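Local coordinates for protein succinate-semialdehyde dehydrogenase (PDB 3VZ1) that probably oxidises succinic semialdehyde to succinate with a nicotinamide cofactor, as a member of the aldehyde dehydrogenase family, at residues T302-L307 with F364-M369; Q263-A268 with Q360-A365; Q52-A57 with Y96-G101; G233-F238 with N384-G389. All coordinates share one frame; numbering follows the deposited sequence.

Contacts 1, 2 and 4 form a connected series in the catalytic half of the fold, and contact 3 stands apart. Contacts 1 and 2 share Phe364 and Ala365, with centres about 10 Å apart; contacts 2 and 4 lie closer still, their centres about 9 Å apart. Glu362 OE2 of contact 2 probably accepts a hydrogen bond from Gly234 N of contact 4, at 3.1 Å. Contact 2 carries Cys265, at the position of the family's nucleophilic cysteine, and so probably marks the active site, with contacts 1 and 4 both reaching one sheet, at strands 367-373 and 237-240. Contact 3, a helix pair, lies about 32 Å from contact 2 between centres.

Contact 1. Residues T302-L307 with F364-M369; sequences TDIGPL and FAPVAM
With CG turned anti to its own carbonyl carbon (chi1 -58°) and the chain then extended towards CD1 (chi2 180°), Leu307 is left with its other methyl, CD2, directed at the Ala365-Pro366 corner. That one methyl does most of the touching: Leu307 CD2 lies 3.9 Å from Ala365 CA and 4.0 Å from Pro366 CD, resting where the alanine joins the proline ring. Ile304 CG2 meets Pro366 CG at a looser 4.5 Å, so two branched side chains of one loop approach the proline ring. The corner keeps its shape because Pro366 is the centre of an inverse gamma turn, in which Val367 N bonds to Ala365 O at 2.7 Å just as the chain enters strand 367-373. Ile316 of helix 310-326 packs on both Leu307 and Ala365, while Thr258 of helix 246-258 is touched by Ile304 and Pro366. The loop between helices 275-290 and 310-326 is thus fastened to the start of a central strand of the catalytic-domain sheet. The side chains that meet are all hydrocarbon, with Phe364 O at the margin of the Leu307 methyl, so the fit depends on shape and burial; backbone hydrogen bonds also go to neighbours such as Tyr342 and Thr347.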
loop_
_atom_site.group_PDB
_atom_site.type_symbol
_atom_site.label_atom_id
_atom_site.label_comp_id
_atom_site.label_asym_id
_atom_site.label_seq_id
_atom_site.Cartn_x
_atom_site.Cartn_y
_atom_site.Cartn_z
ATOM N N THR A 302 -39.397 11.592 -4.791
ATOM C CA THR A 302 -38.758 10.598 -5.641
ATOM C C THR A 302 -37.802 9.680 -4.852
ATOM O O THR A 302 -36.912 10.163 -4.135
ATOM C CB THR A 302 -37.972 11.274 -6.755
ATOM O OG1 THR A 302 -38.867 11.992 -7.606
ATOM C CG2 THR A 302 -37.176 10.255 -7.574
ATOM N N ASP A 303 -38.019 8.365 -4.975
ATOM C CA ASP A 303 -37.099 7.339 -4.473
ATOM C C ASP A 303 -35.978 7.031 -5.483
ATOM O O ASP A 303 -34.784 6.855 -5.112
ATOM C CB ASP A 303 -37.861 6.041 -4.150
ATOM C CG ASP A 303 -38.842 6.204 -2.999
ATOM O OD1 ASP A 303 -38.391 6.629 -1.903
ATOM O OD2 ASP A 303 -40.063 5.927 -3.190
ATOM N N ILE A 304 -36.373 6.920 -6.745
ATOM C CA ILE A 304 -35.507 6.432 -7.823
ATOM C C ILE A 304 -35.463 7.440 -8.960
ATOM O O ILE A 304 -36.479 7.673 -9.620
ATOM C CB ILE A 304 -36.034 5.079 -8.418
ATOM C CG1 ILE A 304 -36.312 4.049 -7.314
ATOM C CG2 ILE A 304 -35.050 4.516 -9.494
ATOM C CD1 ILE A 304 -35.069 3.519 -6.621
ATOM N N GLY A 305 -34.298 8.059 -9.160
ATOM C CA GLY A 305 -34.041 8.928 -10.311
ATOM C C GLY A 305 -33.494 8.113 -11.481
ATOM O O GLY A 305 -33.489 6.871 -11.434
ATOM N N PRO A 306 -33.029 8.797 -12.544
ATOM C CA PRO A 306 -32.419 8.065 -13.663
ATOM C C PRO A 306 -31.028 7.519 -13.303
ATOM O O PRO A 306 -30.368 8.062 -12.405
ATOM C CB PRO A 306 -32.252 9.139 -14.730
ATOM C CG PRO A 306 -32.159 10.445 -13.955
ATOM C CD PRO A 306 -33.037 10.257 -12.758
ATOM N N LEU A 307 -30.581 6.484 -14.010
ATOM C CA LEU A 307 -29.193 6.043 -13.924
ATOM C C LEU A 307 -28.303 7.155 -14.510
ATOM O O LEU A 307 -28.799 8.001 -15.266
ATOM C CB LEU A 307 -28.985 4.711 -14.666
ATOM C CG LEU A 307 -29.817 3.498 -14.232
ATOM C CD1 LEU A 307 -29.444 2.341 -15.094
ATOM C CD2 LEU A 307 -29.624 3.160 -12.729
ATOM N N PHE A 364 -24.980 -2.097 -11.165
ATOM C CA PHE A 364 -24.926 -0.718 -10.721
ATOM C C PHE A 364 -26.232 -0.076 -11.197
ATOM O O PHE A 364 -26.255 0.722 -12.134
ATOM C CB PHE A 364 -23.699 -0.066 -11.381
ATOM C CG PHE A 364 -22.822 0.721 -10.440
ATOM C CD1 PHE A 364 -22.239 0.120 -9.321
ATOM C CD2 PHE A 364 -22.546 2.065 -10.707
ATOM C CE1 PHE A 364 -21.424 0.848 -8.473
ATOM C CE2 PHE A 364 -21.723 2.809 -9.865
ATOM C CZ PHE A 364 -21.160 2.199 -8.738
ATOM N N ALA A 365 -27.317 -0.445 -10.516
ATOM C CA ALA A 365 -28.701 -0.172 -10.882
ATOM C C ALA A 365 -29.540 -0.867 -9.795
ATOM O O ALA A 365 -29.012 -1.746 -9.093
ATOM C CB ALA A 365 -29.010 -0.767 -12.255
ATOM N N PRO A 366 -30.818 -0.453 -9.605
ATOM C CA PRO A 366 -31.605 -1.015 -8.492
ATOM C C PRO A 366 -32.153 -2.401 -8.839
ATOM O O PRO A 366 -33.378 -2.589 -9.014
ATOM C CB PRO A 366 -32.721 0.028 -8.309
ATOM C CG PRO A 366 -32.946 0.552 -9.681
ATOM C CD PRO A 366 -31.607 0.522 -10.385
ATOM N N VAL A 367 -31.227 -3.347 -8.980
ATOM C CA VAL A 367 -31.512 -4.703 -9.418
ATOM C C VAL A 367 -31.015 -5.693 -8.346
ATOM O O VAL A 367 -29.787 -5.880 -8.144
ATOM C CB VAL A 367 -30.840 -5.008 -10.786
ATOM C CG1 VAL A 367 -31.184 -6.453 -11.283
ATOM C CG2 VAL A 367 -31.217 -3.945 -11.823
ATOM N N ALA A 368 -31.976 -6.302 -7.650
ATOM C CA ALA A 368 -31.674 -7.234 -6.573
ATOM C C ALA A 368 -31.626 -8.642 -7.160
ATOM O O ALA A 368 -32.535 -9.032 -7.898
ATOM C CB ALA A 368 -32.772 -7.129 -5.487
ATOM N N MET A 369 -30.563 -9.385 -6.874
ATOM C CA MET A 369 -30.498 -10.815 -7.200
ATOM C C MET A 369 -30.839 -11.588 -5.920
ATOM O O MET A 369 -30.323 -11.259 -4.849
ATOM C CB MET A 369 -29.087 -11.207 -7.674
ATOM C CG MET A 369 -28.709 -10.757 -9.105
ATOM S SD MET A 369 -27.157 -11.497 -9.712
ATOM C CE MET A 369 -25.917 -10.467 -8.936
#

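Contact 2. Residues Q263-A268 with Q360-A365; sequences QSCIAA and QEELFA
Phe364 lays its ring over the backbone that leads into a type I beta turn, Ser264 to Ala267, which follows Gln263 and contains Cys265, probably the nucleophile of the aldehyde dehydrogenase family's Gly-Gln-Xaa-Cys motif. The first torsion of Phe364 lies off the staggered positions (chi1 -132°), and this rotation swings the ring across the start of the opposite loop. One face then receives Gln263 CA, 3.8 Å above the ring plane and over its centre, with Ser264 N above the rim. Gln263 adds its aliphatic stem, which crosses the phenylalanine at about a right angle: Gln263 CB sits 3.7 Å from Phe364 CD2, and Gln263 CG approaches the backbone oxygen Phe364 O just as closely.

Gln263 O is bonded outwards to Asn134, while Leu307 and Ile312 pack on the glutamine side chain. An alanine in place of Phe364 would probably open a gap over Gln263 and Ser264, leaving the cysteine turn less firmly positioned. Glu362 also comes near, its extended chain bringing OE2 within 3.7 Å of Cys265 CA, but that carboxylate forms its salt bridge with Lys269, which in addition bonds to Ser264 O. Cys265 is therefore flanked by an acidic side chain and an aromatic one, consistent with a place in the active site. Its sulfur meets the ring at the edge: Cys265 SG lies 4.1 Å from both Phe364 CE1 and Phe364 CZ, on a line to the centroid 81° off the ring normal.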
loop_
_atom_site.group_PDB
_atom_site.type_symbol
_atom_site.label_atom_id
_atom_site.label_comp_id
_atom_site.label_asym_id
_atom_site.label_seq_id
_atom_site.Cartn_x
_atom_site.Cartn_y
_atom_site.Cartn_z
ATOM N N GLN A 263 -26.557 2.778 -7.496
ATOM C CA GLN A 263 -25.188 2.982 -7.975
ATOM C C GLN A 263 -24.226 3.248 -6.845
ATOM O O GLN A 263 -23.665 4.330 -6.718
ATOM C CB GLN A 263 -25.138 4.101 -9.005
ATOM C CG GLN A 263 -26.155 3.908 -10.161
ATOM C CD GLN A 263 -26.507 5.231 -10.848
ATOM O OE1 GLN A 263 -26.881 6.207 -10.177
ATOM N NE2 GLN A 263 -26.388 5.272 -12.188
ATOM N N SER A 264 -24.063 2.223 -6.017
ATOM C CA SER A 264 -23.151 2.238 -4.890
ATOM C C SER A 264 -22.375 0.934 -4.891
ATOM O O SER A 264 -22.944 -0.145 -5.133
ATOM C CB SER A 264 -23.945 2.388 -3.594
ATOM O OG SER A 264 -23.087 2.523 -2.474
ATOM N N CYS A 265 -21.068 1.033 -4.635
ATOM C CA CYS A 265 -20.193 -0.131 -4.493
ATOM C C CYS A 265 -20.541 -0.999 -3.292
ATOM O O CYS A 265 -20.207 -2.195 -3.265
ATOM C CB CYS A 265 -18.741 0.332 -4.416
ATOM S SG CYS A 265 -18.340 1.415 -5.831
ATOM N N ILE A 266 -21.187 -0.388 -2.300
ATOM C CA ILE A 266 -21.666 -1.074 -1.093
ATOM C C ILE A 266 -23.193 -1.188 -1.044
ATOM O O ILE A 266 -23.771 -1.291 0.040
ATOM C CB ILE A 266 -21.144 -0.437 0.224
ATOM C CG1 ILE A 266 -21.413 1.078 0.250
ATOM C CG2 ILE A 266 -19.647 -0.739 0.406
ATOM C CD1 ILE A 266 -21.108 1.737 1.603
ATOM N N ALA A 267 -23.839 -1.214 -2.209
ATOM C CA ALA A 267 -25.243 -1.607 -2.280
ATOM C C ALA A 267 -25.365 -3.057 -1.841
ATOM O O ALA A 267 -24.438 -3.836 -2.023
ATOM C CB ALA A 267 -25.793 -1.461 -3.704
ATOM N N ALA A 268 -26.526 -3.423 -1.310
ATOM C CA ALA A 268 -26.894 -4.838 -1.164
ATOM C C ALA A 268 -27.248 -5.305 -2.571
ATOM O O ALA A 268 -28.211 -4.815 -3.160
ATOM C CB ALA A 268 -28.097 -4.981 -0.228
ATOM N N GLN A 360 -21.422 -13.289 -11.259
ATOM C CA GLN A 360 -20.073 -12.725 -11.072
ATOM C C GLN A 360 -19.933 -11.206 -11.330
ATOM O O GLN A 360 -18.867 -10.623 -11.046
ATOM C CB GLN A 360 -19.040 -13.493 -11.930
ATOM C CG GLN A 360 -18.959 -15.017 -11.673
ATOM C CD GLN A 360 -18.661 -15.348 -10.223
ATOM O OE1 GLN A 360 -19.551 -15.752 -9.458
ATOM N NE2 GLN A 360 -17.410 -15.160 -9.825
ATOM N N GLU A 361 -20.988 -10.569 -11.854
ATOM C CA GLU A 361 -20.946 -9.136 -12.225
ATOM C C GLU A 361 -21.569 -8.207 -11.196
ATOM O O GLU A 361 -22.444 -8.615 -10.422
ATOM C CB GLU A 361 -21.616 -8.902 -13.592
ATOM C CG GLU A 361 -21.159 -9.930 -14.623
ATOM C CD GLU A 361 -21.540 -9.623 -16.061
ATOM O OE1 GLU A 361 -22.635 -9.032 -16.280
ATOM O OE2 GLU A 361 -20.748 -10.011 -16.980
ATOM N N GLU A 362 -21.105 -6.953 -11.194
ATOM C CA GLU A 362 -21.680 -5.909 -10.367
ATOM C C GLU A 362 -22.834 -5.202 -11.102
ATOM O O GLU A 362 -22.652 -4.705 -12.211
ATOM C CB GLU A 362 -20.618 -4.884 -9.971
ATOM C CG GLU A 362 -21.165 -3.700 -9.193
ATOM C CD GLU A 362 -20.074 -2.710 -8.757
ATOM O OE1 GLU A 362 -19.137 -2.454 -9.557
ATOM O OE2 GLU A 362 -20.174 -2.186 -7.626
ATOM N N LEU A 363 -24.008 -5.182 -10.475
ATOM C CA LEU A 363 -25.196 -4.513 -11.039
ATOM C C LEU A 363 -25.341 -3.113 -10.395
ATOM O O LEU A 363 -25.732 -2.974 -9.231
ATOM C CB LEU A 363 -26.454 -5.385 -10.857
ATOM C CG LEU A 363 -26.328 -6.899 -11.178
ATOM C CD1 LEU A 363 -27.592 -7.648 -10.845
ATOM C CD2 LEU A 363 -25.985 -7.162 -12.639
ATOM N N PHE A 364 -24.980 -2.097 -11.165
ATOM C CA PHE A 364 -24.926 -0.718 -10.721
ATOM C C PHE A 364 -26.232 -0.076 -11.197
ATOM O O PHE A 364 -26.255 0.722 -12.134
ATOM C CB PHE A 364 -23.699 -0.066 -11.381
ATOM C CG PHE A 364 -22.822 0.721 -10.440
ATOM C CD1 PHE A 364 -22.239 0.120 -9.321
ATOM C CD2 PHE A 364 -22.546 2.065 -10.707
ATOM C CE1 PHE A 364 -21.424 0.848 -8.473
ATOM C CE2 PHE A 364 -21.723 2.809 -9.865
ATOM C CZ PHE A 364 -21.160 2.199 -8.738
ATOM N N ALA A 365 -27.317 -0.445 -10.516
ATOM C CA ALA A 365 -28.701 -0.172 -10.882
ATOM C C ALA A 365 -29.540 -0.867 -9.795
ATOM O O ALA A 365 -29.012 -1.746 -9.093
ATOM C CB ALA A 365 -29.010 -0.767 -12.255
#

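Contact 3. Residues Q52-A57 with Y96-G101; sequences QWLENA and YYAEHG
Leu54 and Ala98 mark the point where two helices run past each other, their CA atoms 5.9 Å apart. The axes of the segments 52-57 and 96-101 approach to 8.8 Å and their N-to-C directions differ by 160°, so the pair is nearly antiparallel. A small residue sits at the near point: Ala98 CB lies 4.1 Å from Leu54 CB, and the leucine continues past it until Leu54 CD1 comes within 3.6 Å of the backbone atom Ala98 N. The same methyl also brushes Tyr97 CB, while the tyrosine ring leads away and its hydroxyl bonds to Gly441 O.

This is antiparallel alpha-alpha packing among the helices of what is probably the cofactor-binding domain, between helices 47-63 and 80-104, with helix 138-149 supplying Ala145 against both Leu54 and Tyr97. On the outer side, Glu55 has CG anti to its carbonyl carbon (chi1 -58°), and the extended chain lies alongside the alanine, with Glu55 CG 3.6 Å from Ala98 CB. Its carboxylate thereby comes near another: Glu55 OE2 and Glu99 OE2 are 4.6 Å apart. A single water donates to both of these oxygens, at 2.6 Å each, which probably eases the repulsion between like charges; Arg51 adds a long, weak ion pair to Glu55 OE2.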
loop_
_atom_site.group_PDB
_atom_site.type_symbol
_atom_site.label_atom_id
_atom_site.label_comp_id
_atom_site.label_asym_id
_atom_site.label_seq_id
_atom_site.Cartn_x
_atom_site.Cartn_y
_atom_site.Cartn_z
ATOM N N GLN A 52 -8.301 25.267 10.487
ATOM C CA GLN A 52 -9.173 26.423 10.170
ATOM C C GLN A 52 -9.703 26.350 8.740
ATOM O O GLN A 52 -10.899 26.512 8.506
ATOM C CB GLN A 52 -8.419 27.744 10.374
ATOM C CG GLN A 52 -9.222 29.027 10.111
ATOM C CD GLN A 52 -8.281 30.258 9.945
ATOM O OE1 GLN A 52 -7.175 30.285 10.502
ATOM N NE2 GLN A 52 -8.718 31.255 9.182
ATOM N N TRP A 53 -8.811 26.080 7.787
ATOM C CA TRP A 53 -9.193 25.996 6.384
ATOM C C TRP A 53 -10.192 24.837 6.117
ATOM O O TRP A 53 -11.180 25.015 5.412
ATOM C CB TRP A 53 -7.941 25.916 5.512
ATOM C CG TRP A 53 -7.033 27.152 5.576
ATOM C CD1 TRP A 53 -7.414 28.464 5.798
ATOM C CD2 TRP A 53 -5.610 27.183 5.404
ATOM N NE1 TRP A 53 -6.307 29.295 5.772
ATOM C CE2 TRP A 53 -5.195 28.533 5.526
ATOM C CE3 TRP A 53 -4.644 26.202 5.151
ATOM C CZ2 TRP A 53 -3.843 28.926 5.401
ATOM C CZ3 TRP A 53 -3.305 26.599 5.011
ATOM C CH2 TRP A 53 -2.923 27.948 5.143
ATOM N N LEU A 54 -9.935 23.665 6.701
ATOM C CA LEU A 54 -10.864 22.546 6.661
ATOM C C LEU A 54 -12.181 22.797 7.351
ATOM O O LEU A 54 -13.202 22.315 6.881
ATOM C CB LEU A 54 -10.245 21.292 7.270
ATOM C CG LEU A 54 -9.771 20.152 6.381
ATOM C CD1 LEU A 54 -9.570 18.913 7.265
ATOM C CD2 LEU A 54 -10.709 19.831 5.187
ATOM N N GLU A 55 -12.171 23.522 8.471
ATOM C CA GLU A 55 -13.443 23.905 9.114
ATOM C C GLU A 55 -14.192 24.962 8.303
ATOM O O GLU A 55 -15.412 24.943 8.264
ATOM C CB GLU A 55 -13.259 24.299 10.590
ATOM C CG GLU A 55 -12.614 23.156 11.409
ATOM C CD GLU A 55 -12.472 23.433 12.923
ATOM O OE1 GLU A 55 -12.117 24.572 13.304
ATOM O OE2 GLU A 55 -12.694 22.475 13.726
ATOM N N ASN A 56 -13.472 25.853 7.631
ATOM C CA ASN A 56 -14.097 26.760 6.673
ATOM C C ASN A 56 -14.782 26.014 5.538
ATOM O O ASN A 56 -15.929 26.331 5.194
ATOM C CB ASN A 56 -13.090 27.752 6.078
ATOM C CG ASN A 56 -12.649 28.805 7.052
ATOM O OD1 ASN A 56 -13.227 28.957 8.145
ATOM N ND2 ASN A 56 -11.603 29.558 6.670
ATOM N N ALA A 57 -14.099 25.017 4.965
ATOM C CA ALA A 57 -14.706 24.197 3.913
ATOM C C ALA A 57 -15.980 23.507 4.427
ATOM O O ALA A 57 -16.996 23.509 3.752
ATOM C CB ALA A 57 -13.687 23.148 3.365
ATOM N N TYR A 96 -14.080 15.946 10.907
ATOM C CA TYR A 96 -13.392 14.823 11.559
ATOM C C TYR A 96 -11.871 14.944 11.508
ATOM O O TYR A 96 -11.188 14.772 12.509
ATOM C CB TYR A 96 -13.841 13.485 10.928
ATOM C CG TYR A 96 -13.149 12.265 11.520
ATOM C CD1 TYR A 96 -13.599 11.681 12.721
ATOM C CD2 TYR A 96 -12.052 11.703 10.885
ATOM C CE1 TYR A 96 -12.948 10.566 13.262
ATOM C CE2 TYR A 96 -11.393 10.590 11.413
ATOM C CZ TYR A 96 -11.838 10.029 12.597
ATOM O OH TYR A 96 -11.183 8.921 13.101
ATOM N N TYR A 97 -11.331 15.218 10.329
ATOM C CA TYR A 97 -9.892 15.355 10.214
ATOM C C TYR A 97 -9.376 16.693 10.695
ATOM O O TYR A 97 -8.255 16.773 11.178
ATOM C CB TYR A 97 -9.399 15.036 8.796
ATOM C CG TYR A 97 -9.441 13.558 8.525
ATOM C CD1 TYR A 97 -8.560 12.704 9.172
ATOM C CD2 TYR A 97 -10.380 13.009 7.663
ATOM C CE1 TYR A 97 -8.599 11.349 8.946
ATOM C CE2 TYR A 97 -10.408 11.637 7.429
ATOM C CZ TYR A 97 -9.521 10.827 8.087
ATOM O OH TYR A 97 -9.517 9.471 7.891
ATOM N N ALA A 98 -10.183 17.743 10.586
ATOM C CA ALA A 98 -9.836 18.997 11.262
ATOM C C ALA A 98 -9.560 18.734 12.748
ATOM O O ALA A 98 -8.563 19.212 13.318
ATOM C CB ALA A 98 -10.943 19.987 11.132
ATOM N N GLU A 99 -10.463 17.982 13.367
ATOM C CA GLU A 99 -10.440 17.770 14.820
ATOM C C GLU A 99 -9.437 16.726 15.307
ATOM O O GLU A 99 -8.999 16.779 16.485
ATOM C CB GLU A 99 -11.847 17.392 15.306
ATOM C CG GLU A 99 -12.834 18.567 15.270
ATOM C CD GLU A 99 -14.254 18.116 15.464
ATOM O OE1 GLU A 99 -14.449 17.041 16.068
ATOM O OE2 GLU A 99 -15.176 18.824 15.012
ATOM N N HIS A 100 -9.113 15.769 14.424
ATOM C CA HIS A 100 -8.282 14.613 14.780
ATOM C C HIS A 100 -6.921 14.525 14.118
ATOM O O HIS A 100 -6.094 13.747 14.567
ATOM C CB HIS A 100 -9.014 13.299 14.460
ATOM C CG HIS A 100 -10.250 13.109 15.267
ATOM N ND1 HIS A 100 -10.225 12.626 16.555
ATOM C CD2 HIS A 100 -11.547 13.376 14.984
ATOM C CE1 HIS A 100 -11.457 12.596 17.031
ATOM N NE2 HIS A 100 -12.277 13.041 16.097
ATOM N N GLY A 101 -6.722 15.266 13.027
ATOM C CA GLY A 101 -5.549 15.108 12.190
ATOM C C GLY A 101 -4.231 15.278 12.904
ATOM O O GLY A 101 -3.317 14.470 12.717
HETATM O O HOH W 1 -14.732 20.898 13.513
#

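Contact 4. Residues G233-F238 with N384-G389; sequences GGSDPF and NDIPFG
Gly233 O lies 3.6 Å from Phe388 CD1 and accepts a hydrogen bond from Ser434 OG, outside both segments, and the same hydroxyl is bonded to Gly389 N. Beside this polar link, Phe388 fills the space between the two backbones. With CG anti to the carbonyl carbon (chi1 -46°), the side chain turns in over the Gly233-Gly234 pair, and Phe388 CB comes within 3.7 Å of Gly234 CA. On the other flank of the ring from CD1, Phe388 CD2 meets Ser235 CB at 3.7 Å. Gly234 O lies over one face, and Pro387 CG over the opposite one, 3.8 Å above the plane, so the ring is held between the glycine backbone and its own preceding proline.

Ile386 extends the contact. Its CG1 takes the crowded position between backbone N and carbonyl carbon (chi1 37°), and Ile386 CD1 reaches to 3.7 Å from Ser235 O, an oxygen also bonded by Arg270 NE. A serine in place of Phe388 would probably leave Gly234 and Ser235 without their apolar cover and give this backbone more room to shift. The Gly-Gly pair belongs to the Leu-Gly-Gly signature of aldehyde dehydrogenases and here leads into strand 237-240, while the loop 384-389 leads into its sheet neighbour 391-395. The direct contact is mainly a ring laid on peptide groups, with Ile386 and Ser235 CB beside it; the carbonyl oxygens find their hydrogen-bond donors elsewhere: Ser434 for Gly233, Lys269 for Gly234 and Arg270 for Ser235.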
loop_
_atom_site.group_PDB
_atom_site.type_symbol
_atom_site.label_atom_id
_atom_site.label_comp_id
_atom_site.label_asym_id
_atom_site.label_seq_id
_atom_site.Cartn_x
_atom_site.Cartn_y
_atom_site.Cartn_z
ATOM N N GLY A 233 -15.358 -1.726 -7.131
ATOM C CA GLY A 233 -16.734 -2.206 -6.971
ATOM C C GLY A 233 -16.929 -3.383 -6.031
ATOM O O GLY A 233 -15.963 -3.979 -5.533
ATOM N N GLY A 234 -18.191 -3.713 -5.781
ATOM C CA GLY A 234 -18.525 -4.877 -4.989
ATOM C C GLY A 234 -19.788 -5.554 -5.494
ATOM O O GLY A 234 -20.496 -5.004 -6.323
ATOM N N SER A 235 -20.058 -6.762 -4.999
ATOM C CA SER A 235 -21.384 -7.371 -5.181
ATOM C C SER A 235 -21.800 -7.888 -3.812
ATOM O O SER A 235 -21.939 -9.114 -3.596
ATOM C CB SER A 235 -21.322 -8.494 -6.200
ATOM O OG SER A 235 -22.618 -8.901 -6.576
ATOM N N ASP A 236 -21.996 -6.943 -2.889
ATOM C CA ASP A 236 -22.086 -7.227 -1.446
ATOM C C ASP A 236 -23.285 -8.137 -1.145
ATOM O O ASP A 236 -24.381 -7.867 -1.622
ATOM C CB ASP A 236 -22.268 -5.929 -0.687
ATOM C CG ASP A 236 -21.029 -5.019 -0.706
ATOM O OD1 ASP A 236 -20.039 -5.285 -1.447
ATOM O OD2 ASP A 236 -21.061 -4.018 0.058
ATOM N N PRO A 237 -23.083 -9.202 -0.339
ATOM C CA PRO A 237 -24.230 -10.026 0.085
ATOM C C PRO A 237 -25.065 -9.331 1.165
ATOM O O PRO A 237 -24.538 -8.510 1.945
ATOM C CB PRO A 237 -23.550 -11.271 0.658
ATOM C CG PRO A 237 -22.245 -10.722 1.239
ATOM C CD PRO A 237 -21.804 -9.708 0.222
ATOM N N PHE A 238 -26.362 -9.648 1.202
ATOM C CA PHE A 238 -27.271 -9.175 2.243
ATOM C C PHE A 238 -27.971 -10.438 2.750
ATOM O O PHE A 238 -28.940 -10.902 2.144
ATOM C CB PHE A 238 -28.278 -8.175 1.644
ATOM C CG PHE A 238 -29.120 -7.431 2.681
ATOM C CD1 PHE A 238 -30.312 -7.972 3.152
ATOM C CD2 PHE A 238 -28.737 -6.162 3.138
ATOM C CE1 PHE A 238 -31.112 -7.286 4.084
ATOM C CE2 PHE A 238 -29.498 -5.479 4.081
ATOM C CZ PHE A 238 -30.694 -6.032 4.559
ATOM N N ASN A 384 -19.388 -15.431 -0.517
ATOM C CA ASN A 384 -17.987 -15.188 -0.864
ATOM C C ASN A 384 -17.660 -15.600 -2.317
ATOM O O ASN A 384 -16.553 -15.389 -2.788
ATOM C CB ASN A 384 -17.079 -15.985 0.082
ATOM C CG ASN A 384 -17.076 -15.444 1.502
ATOM O OD1 ASN A 384 -17.422 -14.277 1.751
ATOM N ND2 ASN A 384 -16.650 -16.283 2.444
ATOM N N ASP A 385 -18.633 -16.185 -3.007
ATOM C CA ASP A 385 -18.421 -16.757 -4.334
ATOM C C ASP A 385 -18.495 -15.671 -5.411
ATOM O O ASP A 385 -19.308 -15.753 -6.324
ATOM C CB ASP A 385 -19.446 -17.879 -4.597
ATOM C CG ASP A 385 -19.163 -18.644 -5.876
ATOM O OD1 ASP A 385 -17.993 -18.699 -6.284
ATOM O OD2 ASP A 385 -20.110 -19.188 -6.488
ATOM N N ILE A 386 -17.627 -14.668 -5.287
ATOM C CA ILE A 386 -17.550 -13.515 -6.182
ATOM C C ILE A 386 -16.077 -13.051 -6.284
ATOM O O ILE A 386 -15.229 -13.397 -5.404
ATOM C CB ILE A 386 -18.412 -12.306 -5.671
ATOM C CG1 ILE A 386 -18.362 -12.199 -4.138
ATOM C CG2 ILE A 386 -19.869 -12.374 -6.184
ATOM C CD1 ILE A 386 -18.650 -10.800 -3.621
ATOM N N PRO A 387 -15.749 -12.281 -7.351
ATOM C CA PRO A 387 -14.389 -11.736 -7.398
ATOM C C PRO A 387 -14.168 -10.629 -6.373
ATOM O O PRO A 387 -13.013 -10.375 -5.994
ATOM C CB PRO A 387 -14.259 -11.169 -8.819
ATOM C CG PRO A 387 -15.655 -11.069 -9.371
ATOM C CD PRO A 387 -16.563 -11.916 -8.532
ATOM N N PHE A 388 -15.265 -10.017 -5.917
ATOM C CA PHE A 388 -15.247 -8.803 -5.085
ATOM C C PHE A 388 -15.219 -9.119 -3.591
ATOM O O PHE A 388 -15.491 -10.278 -3.159
ATOM C CB PHE A 388 -16.490 -7.920 -5.366
ATOM C CG PHE A 388 -16.799 -7.731 -6.824
ATOM C CD1 PHE A 388 -16.015 -6.897 -7.606
ATOM C CD2 PHE A 388 -17.864 -8.407 -7.412
ATOM C CE1 PHE A 388 -16.282 -6.727 -8.959
ATOM C CE2 PHE A 388 -18.142 -8.258 -8.787
ATOM C CZ PHE A 388 -17.340 -7.425 -9.563
ATOM N N GLY A 389 -14.952 -8.080 -2.795
ATOM C CA GLY A 389 -14.919 -8.207 -1.337
ATOM C C GLY A 389 -14.910 -6.872 -0.626
ATOM O O GLY A 389 -14.013 -6.598 0.172
#